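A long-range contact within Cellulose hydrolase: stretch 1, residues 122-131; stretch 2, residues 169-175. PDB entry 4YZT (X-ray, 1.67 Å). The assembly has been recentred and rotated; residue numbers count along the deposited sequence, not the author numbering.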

# COMPACT_ATOMS: atom_id res chain seq x y z
N TRP A 122 9.43 7.79 20.99
CA TRP A 122 9.99 8.78 21.91
C TRP A 122 10.10 10.22 21.39
O TRP A 122 10.13 11.16 22.20
CB TRP A 122 11.38 8.31 22.40
CG TRP A 122 12.41 8.12 21.31
CD1 TRP A 122 12.64 6.99 20.57
CD2 TRP A 122 13.36 9.09 20.86
NE1 TRP A 122 13.67 7.20 19.68
CE2 TRP A 122 14.14 8.48 19.84
CE3 TRP A 122 13.65 10.41 21.22
CZ2 TRP A 122 15.17 9.16 19.17
CZ3 TRP A 122 14.68 11.08 20.56
CH2 TRP A 122 15.42 10.45 19.54
N ILE A 123 10.15 10.42 20.08
CA ILE A 123 10.33 11.78 19.56
C ILE A 123 9.10 12.67 19.86
O ILE A 123 9.23 13.89 20.03
CB ILE A 123 10.64 11.77 18.05
CG1 ILE A 123 11.96 11.01 17.80
CG2 ILE A 123 10.78 13.18 17.49
CD1 ILE A 123 12.31 10.87 16.33
N SER A 124 7.93 12.06 20.00
CA SER A 124 6.71 12.84 20.26
C SER A 124 6.67 13.42 21.68
O SER A 124 5.74 14.14 22.05
CB SER A 124 5.46 11.99 19.99
OG SER A 124 5.48 10.83 20.79
N ARG A 125 7.69 13.12 22.48
CA ARG A 125 7.90 13.80 23.75
C ARG A 125 8.39 15.24 23.56
O ARG A 125 8.53 15.99 24.54
CB ARG A 125 8.89 13.01 24.61
CG ARG A 125 8.31 11.78 25.26
N MET A 126 8.66 15.62 22.30
CA MET A 126 9.09 16.99 21.97
C MET A 126 8.20 18.08 22.58
O MET A 126 8.71 19.08 23.08
CB MET A 126 9.13 17.20 20.45
CG MET A 126 10.43 16.80 19.79
SD MET A 126 11.76 17.97 20.13
CE MET A 126 11.24 19.36 19.12
N GLY A 127 6.89 17.90 22.52
CA GLY A 127 5.98 18.92 23.03
C GLY A 127 6.17 19.21 24.50
O GLY A 127 6.25 20.37 24.92
N ASN A 128 6.25 18.14 25.29
CA ASN A 128 6.36 18.21 26.75
C ASN A 128 7.79 18.40 27.26
O ASN A 128 8.02 18.98 28.34
CB ASN A 128 5.76 16.94 27.35
CG ASN A 128 5.68 16.99 28.85
OD1 ASN A 128 6.56 16.49 29.56
ND2 ASN A 128 4.62 17.60 29.35
N SER A 129 8.76 17.92 26.48
CA SER A 129 10.15 17.90 26.92
C SER A 129 11.10 18.20 25.78
O SER A 129 11.96 17.37 25.44
CB SER A 129 10.49 16.54 27.53
OG SER A 129 9.58 16.20 28.56
N GLN A 130 10.98 19.38 25.20
CA GLN A 130 11.75 19.68 23.99
C GLN A 130 13.24 19.65 24.22
O GLN A 130 13.98 19.05 23.44
CB GLN A 130 11.38 21.04 23.41
CG GLN A 130 12.28 21.39 22.22
CD GLN A 130 12.03 22.77 21.66
OE1 GLN A 130 10.88 23.14 21.38
NE2 GLN A 130 13.10 23.54 21.48
N GLN A 131 13.71 20.31 25.26
CA GLN A 131 15.15 20.48 25.41
C GLN A 131 15.86 19.11 25.51
O GLN A 131 16.89 18.90 24.87
CB GLN A 131 15.44 21.40 26.60
CG GLN A 131 16.87 21.90 26.68
CD GLN A 131 17.77 20.86 27.27
OE1 GLN A 131 17.35 20.09 28.14
NE2 GLN A 131 19.01 20.79 26.80
N TYR A 169 5.84 24.89 14.71
CA TYR A 169 7.06 25.64 14.96
C TYR A 169 8.20 24.71 15.37
O TYR A 169 9.33 24.86 14.91
CB TYR A 169 6.83 26.68 16.06
CG TYR A 169 8.04 27.51 16.35
CD1 TYR A 169 8.25 28.71 15.69
CD2 TYR A 169 8.98 27.10 17.29
CE1 TYR A 169 9.35 29.48 15.94
CE2 TYR A 169 10.10 27.87 17.55
CZ TYR A 169 10.28 29.06 16.87
OH TYR A 169 11.38 29.87 17.11
N GLN A 170 7.88 23.77 16.25
CA GLN A 170 8.86 22.80 16.71
C GLN A 170 9.33 21.89 15.59
O GLN A 170 10.50 21.52 15.51
CB GLN A 170 8.27 21.96 17.84
CG GLN A 170 8.14 22.70 19.16
CD GLN A 170 7.60 21.78 20.23
OE1 GLN A 170 6.45 21.33 20.15
NE2 GLN A 170 8.43 21.47 21.23
N MET A 171 8.40 21.53 14.72
CA MET A 171 8.71 20.74 13.54
C MET A 171 9.72 21.47 12.66
O MET A 171 10.71 20.90 12.20
CB MET A 171 7.45 20.45 12.73
CG MET A 171 7.75 19.75 11.42
SD MET A 171 7.93 17.97 11.61
CE MET A 171 9.63 17.71 11.13
N ASN A 172 9.46 22.75 12.42
CA ASN A 172 10.36 23.53 11.59
C ASN A 172 11.73 23.71 12.26
O ASN A 172 12.76 23.66 11.59
CB ASN A 172 9.72 24.87 11.24
CG ASN A 172 8.58 24.72 10.22
OD1 ASN A 172 8.62 23.85 9.33
ND2 ASN A 172 7.56 25.56 10.36
N LEU A 173 11.73 23.87 13.59
CA LEU A 173 12.98 23.91 14.35
C LEU A 173 13.73 22.60 14.23
O LEU A 173 14.95 22.58 14.06
CB LEU A 173 12.72 24.22 15.83
CG LEU A 173 13.92 24.09 16.78
CD1 LEU A 173 15.00 25.09 16.41
CD2 LEU A 173 13.52 24.28 18.25
N LEU A 174 12.99 21.49 14.33
CA LEU A 174 13.61 20.18 14.33
C LEU A 174 14.28 19.96 12.98
O LEU A 174 15.41 19.49 12.93
CB LEU A 174 12.57 19.09 14.62
CG LEU A 174 12.97 17.61 14.69
CD1 LEU A 174 11.90 16.83 15.46
CD2 LEU A 174 13.15 17.01 13.30
N ASN A 175 13.57 20.29 11.90
CA ASN A 175 14.14 20.14 10.56
C ASN A 175 15.43 20.93 10.39
O ASN A 175 16.42 20.42 9.86
CB ASN A 175 13.13 20.57 9.49
CG ASN A 175 12.05 19.54 9.26
OD1 ASN A 175 12.20 18.38 9.64
ND2 ASN A 175 10.96 19.96 8.62

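What holds the two stretches together? The amide of Gln 170, the residue with the most surface covered, reaches from its helix and donates twice through NE2: to Met 126 O at 3.0 Å and to Gln 130 OE1, also at 3.0 Å. A primary amide nitrogen carries two protons, so it can serve a backbone carbonyl and a side-chain carbonyl at once. The second bond is the straighter, 163° at the proton against 143°.

How do the backbones allow this reach? Stretch 2 is helical throughout; stretch 1 has Ile 123 in one helix and Gln 130 in another. The nearest CA atoms, those of Met 126 and Gln 170, stay 7.8 Å apart, a gap that side chains must bridge. Gly 127 brings its CA to 3.8 Å from Gln 170 OE1.

What does Met 126 add besides its carbonyl? The CA-to-CB bond of Met 126 points toward stretch 2, and three m rotamers bring Met 126 CE to 4.1 Å from Gln 170 NE2.

Where do apolar groups meet? Ile 123 CG2 lies 4.3 Å from Leu 174 CD1, a buried van der Waals contact. Toward the more open side, Gln 130 NE2 approaches Leu 173 CD2 at 3.3 Å, a close contact with a methyl group that cannot accept a hydrogen bond.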